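Local coordinates for flavin-dependent thymidylate synthase (Thermus thermophilus, PDB 6J61), which catalyses the reductive methylation of dUMP to dTMP, with methylenetetrahydrofolate as methyl donor, FAD as cofactor and NADPH as reductant, at the interface of chains A and B and the interface of chains A and C. Sequence-based numbering; all coordinates share one arbitrary frame. Chains: chain A/B/C, Flavin-dependent thymidylate synthase.

Contact 1: the interface of chains A and B. Residues chain A 30-31, 57, 59-60, 63; chain B 88-89.
A:Ser59 and B:Val88 supply the polar link of this patch: the serine hydroxyl OG donates to the backbone carbonyl O of B:Val88 at 2.6 Å. OG approaches roughly in line with the C=O bond but is tilted 27° from the carbonyl plane. While OG points toward the strand, CB of A:Ser59 comes up beside the side chain of B:Asn89, CB to CB at 4.0 Å.

The other contacts described are mainly van der Waals. B:Asn89 hides 65 Å² of its surface, about half of the 136 Å² summed over the patch. Its CG lies anti to the backbone N (chi1 -169°), which extends the amide away from strand 87-90 and in among A:Ala30, A:His57, A:Ser59 and A:Pro60. The amide plane is only 13° from that of the A:His57 ring, while the two side chains cross at about a right angle; CE1 of the A:His57 ring meets the amide carbon CG of B:Asn89 at 4.0 Å. CG of A:Pro60 lies 3.5 Å above the plane of this ring, toward the rim, and probably helps to hold the imidazole within its own chain. The terminal methyl CE of A:Met63 packs against CA of B:Val88 at 4.0 Å.

The turn of the amide itself is doubtful. As modelled, OD1 of B:Asn89 is 3.4 Å from the carbonyl O of A:Ala30, two atoms that can only accept, and ND2 lies implausibly near carbons of A:His57 and A:Pro60. Exchanging the amide O and N would probably suit this setting better, but the coordinates cannot settle it.

Ser59 and Asn89 line FAD pockets in this structure, and Val88 lies beside Asn89 in the ThyX motif. The patch thus joins elements of two subunits that contribute to FAD pockets, each shared by three monomers of the tetramer.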
ATOM      1  N   ALA A  30      -8.773 -13.155  15.272  1.00 39.53           N
ATOM      2  CA  ALA A  30      -8.925 -11.773  14.808  1.00 39.14           C
ATOM      3  C   ALA A  30     -10.352 -11.535  14.307  1.00 39.28           C
ATOM      4  O   ALA A  30     -10.920 -10.465  14.507  1.00 39.50           O
ATOM      5  CB  ALA A  30      -7.926 -11.481  13.695  1.00 38.89           C
ATOM      6  N   ALA A  31     -10.929 -12.536  13.649  1.00 39.15           N
ATOM      7  CA  ALA A  31     -12.284 -12.412  13.142  1.00 39.02           C
ATOM      8  C   ALA A  31     -13.240 -12.181  14.300  1.00 39.34           C
ATOM      9  O   ALA A  31     -14.197 -11.411  14.187  1.00 40.31           O
ATOM     10  CB  ALA A  31     -12.676 -13.666  12.371  1.00 38.91           C
ATOM     11  N   HIS A  57     -14.176 -11.467   3.166  1.00 47.15           N
ATOM     12  CA  HIS A  57     -13.894 -10.767   4.423  1.00 46.52           C
ATOM     13  C   HIS A  57     -12.419 -11.111   4.644  1.00 45.98           C
ATOM     14  O   HIS A  57     -12.081 -12.053   5.351  1.00 44.96           O
ATOM     15  CB  HIS A  57     -14.759 -11.329   5.546  1.00 49.15           C
ATOM     16  CG  HIS A  57     -14.581 -10.631   6.857  1.00 54.85           C
ATOM     17  ND1 HIS A  57     -13.549  -9.748   7.095  1.00 56.94           N
ATOM     18  CD2 HIS A  57     -15.279 -10.714   8.017  1.00 56.49           C
ATOM     19  CE1 HIS A  57     -13.615  -9.322   8.344  1.00 55.63           C
ATOM     20  NE2 HIS A  57     -14.654  -9.891   8.925  1.00 55.19           N
ATOM     21  N   SER A  59      -9.682  -9.136   5.967  1.00 41.63           N
ATOM     22  CA  SER A  59      -8.910  -8.649   7.113  1.00 41.02           C
ATOM     23  C   SER A  59      -8.351  -9.729   8.042  1.00 39.73           C
ATOM     24  O   SER A  59      -7.176  -9.685   8.420  1.00 39.29           O
ATOM     25  CB  SER A  59      -9.744  -7.670   7.941  1.00 42.13           C
ATOM     26  OG  SER A  59      -9.536  -6.336   7.519  1.00 46.27           O
ATOM     27  N   PRO A  60      -9.187 -10.706   8.435  1.00 37.00           N
ATOM     28  CA  PRO A  60      -8.742 -11.784   9.327  1.00 35.86           C
ATOM     29  C   PRO A  60      -7.528 -12.532   8.809  1.00 36.24           C
ATOM     30  O   PRO A  60      -6.631 -12.895   9.587  1.00 35.11           O
ATOM     31  CB  PRO A  60      -9.974 -12.670   9.434  1.00 35.40           C
ATOM     32  CG  PRO A  60     -11.086 -11.655   9.389  1.00 37.69           C
ATOM     33  CD  PRO A  60     -10.646 -10.760   8.241  1.00 35.93           C
ATOM     34  N   MET A  63      -3.972 -11.207   9.399  1.00 32.58           N
ATOM     35  CA  MET A  63      -3.406 -11.320  10.734  1.00 32.98           C
ATOM     36  C   MET A  63      -2.389 -12.440  10.835  1.00 34.20           C
ATOM     37  O   MET A  63      -1.825 -12.674  11.902  1.00 38.33           O
ATOM     38  CB  MET A  63      -4.495 -11.516  11.789  1.00 32.83           C
ATOM     39  CG  MET A  63      -5.412 -10.311  11.983  1.00 33.23           C
ATOM     40  SD  MET A  63      -4.502  -8.762  12.070  1.00 37.03           S
ATOM     41  CE  MET A  63      -5.803  -7.535  12.108  1.00 30.62           C
TER
ATOM     42  N   VAL B  88      -6.470  -4.149   9.855  1.00 36.87           N
ATOM     43  CA  VAL B  88      -7.354  -4.036  10.998  1.00 36.56           C
ATOM     44  C   VAL B  88      -8.663  -4.774  10.787  1.00 37.99           C
ATOM     45  O   VAL B  88      -9.133  -4.932   9.663  1.00 36.76           O
ATOM     46  CB  VAL B  88      -7.636  -2.542  11.351  1.00 38.40           C
ATOM     47  CG1 VAL B  88      -7.269  -1.646  10.189  1.00 39.79           C
ATOM     48  CG2 VAL B  88      -9.101  -2.339  11.719  1.00 37.82           C
ATOM     49  N   ASN B  89      -9.228  -5.255  11.886  1.00 40.33           N
ATOM     50  CA  ASN B  89     -10.499  -5.957  11.856  1.00 42.72           C
ATOM     51  C   ASN B  89     -11.247  -5.500  13.082  1.00 43.56           C
ATOM     52  O   ASN B  89     -10.869  -5.812  14.204  1.00 44.39           O
ATOM     53  CB  ASN B  89     -10.309  -7.472  11.900  1.00 45.47           C
ATOM     54  CG  ASN B  89     -11.602  -8.220  11.603  1.00 48.75           C
ATOM     55  OD1 ASN B  89     -12.520  -8.265  12.422  1.00 51.84           O
ATOM     56  ND2 ASN B  89     -11.682  -8.793  10.416  1.00 50.63           N
TER

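Contact 2: the interface of chains A and C. Residues chain A 216-217, 221; chain C 226-228.
C:Arg227 lays its side chain between A:Glu217 and A:Glu221, hiding 91 Å² of its surface. CB of C:Arg227 lies 3.4 Å from the carbonyl O of A:Glu221, and CG passes the same carbonyl and CB of A:Glu221. CD of C:Arg227 then rests on CB of A:Glu221 at 3.6 Å; these two side chains run alongside, pointing the same way. A bend at chi3 (45°) turns the guanidinium back over A:Glu217, where NE and NH2 of C:Arg227 converge on the one carboxylate oxygen OE1 of A:Glu217, each at 2.9 Å and from the same face, with CZ close behind. The two flat groups are 57° apart, so this is not a coplanar pairing. At the tip, NH1 of C:Arg227 packs against the CG methylenes of A:Glu216 and A:Glu221, each at 3.5 Å. OE1 of A:Glu216, at the guanidinium edge and in its plane, is a distant ionic partner of C:Arg227 NH1 at 4.0 Å.

OE2 of A:Glu217 uses its syn lone pair to accept the backbone N-H of C:Thr228 (N to OE2 2.9 Å, 164° at the hydrogen). The backbone N of C:Arg227 donates to the carbonyl O of A:Glu217. A methionine in place of C:Arg227 would probably leave OE1 of A:Glu217 without its charged mate and A:Glu216 without its salt bridge.

A:Glu217, near the end of helix 209-220, caps the start of C helix 227-236; A:Glu221 follows in the loop. These elements lie late in the chain, perhaps toward the extra C-terminal domain, and two-fold symmetry repeats the clasp.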
ATOM      1  N   GLU A 216      -7.892 -23.472  -1.532  1.00 35.85           N
ATOM      2  CA  GLU A 216      -7.885 -24.471  -2.589  1.00 39.42           C
ATOM      3  C   GLU A 216      -9.275 -24.633  -3.219  1.00 40.13           C
ATOM      4  O   GLU A 216      -9.448 -24.488  -4.428  1.00 39.40           O
ATOM      5  CB  GLU A 216      -7.397 -25.798  -2.010  1.00 40.82           C
ATOM      6  CG  GLU A 216      -7.265 -26.909  -3.009  1.00 45.93           C
ATOM      7  CD  GLU A 216      -6.586 -28.130  -2.417  1.00 48.72           C
ATOM      8  OE1 GLU A 216      -7.071 -28.664  -1.390  1.00 50.86           O
ATOM      9  OE2 GLU A 216      -5.561 -28.552  -2.983  1.00 49.75           O
ATOM     10  N   GLU A 217     -10.262 -24.913  -2.374  1.00 40.00           N
ATOM     11  CA  GLU A 217     -11.638 -25.112  -2.795  1.00 39.95           C
ATOM     12  C   GLU A 217     -12.271 -23.924  -3.531  1.00 39.77           C
ATOM     13  O   GLU A 217     -12.781 -24.082  -4.639  1.00 37.03           O
ATOM     14  CB  GLU A 217     -12.474 -25.482  -1.558  1.00 41.45           C
ATOM     15  CG  GLU A 217     -13.976 -25.657  -1.776  1.00 42.02           C
ATOM     16  CD  GLU A 217     -14.320 -26.622  -2.896  1.00 43.81           C
ATOM     17  OE1 GLU A 217     -13.730 -27.722  -2.971  1.00 43.77           O
ATOM     18  OE2 GLU A 217     -15.204 -26.274  -3.700  1.00 46.92           O
ATOM     19  N   GLU A 221      -8.695 -23.883  -7.116  1.00 43.98           N
ATOM     20  CA  GLU A 221      -9.453 -24.841  -7.917  1.00 46.07           C
ATOM     21  C   GLU A 221     -10.818 -24.308  -8.352  1.00 46.02           C
ATOM     22  O   GLU A 221     -11.705 -25.068  -8.750  1.00 47.17           O
ATOM     23  CB  GLU A 221      -9.640 -26.145  -7.137  1.00 47.65           C
ATOM     24  CG  GLU A 221      -8.338 -26.828  -6.756  1.00 51.55           C
ATOM     25  CD  GLU A 221      -7.310 -26.738  -7.861  1.00 55.09           C
ATOM     26  OE1 GLU A 221      -7.672 -26.968  -9.035  1.00 57.35           O
ATOM     27  OE2 GLU A 221      -6.137 -26.439  -7.560  1.00 59.71           O
TER
ATOM     28  N   SER C 226     -16.748 -22.031  -6.942  1.00 44.35           N
ATOM     29  CA  SER C 226     -15.844 -22.930  -6.244  1.00 44.37           C
ATOM     30  C   SER C 226     -15.618 -24.181  -7.058  1.00 45.44           C
ATOM     31  O   SER C 226     -16.191 -24.345  -8.139  1.00 46.46           O
ATOM     32  CB  SER C 226     -16.437 -23.338  -4.905  1.00 44.67           C
ATOM     33  OG  SER C 226     -17.526 -24.217  -5.112  1.00 43.26           O
ATOM     34  N   ARG C 227     -14.794 -25.069  -6.511  1.00 44.73           N
ATOM     35  CA  ARG C 227     -14.461 -26.321  -7.160  1.00 45.55           C
ATOM     36  C   ARG C 227     -15.673 -27.240  -7.238  1.00 46.58           C
ATOM     37  O   ARG C 227     -15.944 -27.808  -8.298  1.00 46.96           O
ATOM     38  CB  ARG C 227     -13.316 -27.021  -6.415  1.00 45.56           C
ATOM     39  CG  ARG C 227     -12.911 -28.380  -7.007  1.00 46.45           C
ATOM     40  CD  ARG C 227     -11.711 -28.970  -6.289  1.00 45.46           C
ATOM     41  NE  ARG C 227     -11.863 -28.862  -4.839  1.00 49.01           N
ATOM     42  CZ  ARG C 227     -10.855 -28.915  -3.974  1.00 48.40           C
ATOM     43  NH1 ARG C 227      -9.612 -29.087  -4.412  1.00 48.67           N
ATOM     44  NH2 ARG C 227     -11.085 -28.758  -2.678  1.00 47.08           N
ATOM     45  N   THR C 228     -16.400 -27.384  -6.131  1.00 46.55           N
ATOM     46  CA  THR C 228     -17.576 -28.250  -6.117  1.00 47.98           C
ATOM     47  C   THR C 228     -18.632 -27.718  -7.093  1.00 48.02           C
ATOM     48  O   THR C 228     -19.321 -28.492  -7.756  1.00 46.61           O
ATOM     49  CB  THR C 228     -18.201 -28.348  -4.711  1.00 48.04           C
ATOM     50  OG1 THR C 228     -18.912 -27.146  -4.417  1.00 52.64           O
ATOM     51  CG2 THR C 228     -17.131 -28.539  -3.670  1.00 49.49           C
TER

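Contact 1 and contact 2 lie about 23 Å apart, centre to centre of their C-alpha atoms, and share chain A but no residue. Contact 1 draws on helix 24-32 and the 3-10 helix 59-63 of chain A and on strand 87-90 of chain B, whereas contact 2 pairs helix 209-220 of chain A with helix 227-236 of chain C, late in the chain. Chain A thereby meets B and C through separate surfaces, as a homotetramer with more than one type of interface requires. Contact 1 is built partly from FAD-pocket residues; contact 2, made of late-chain helices, appears to serve subunit association.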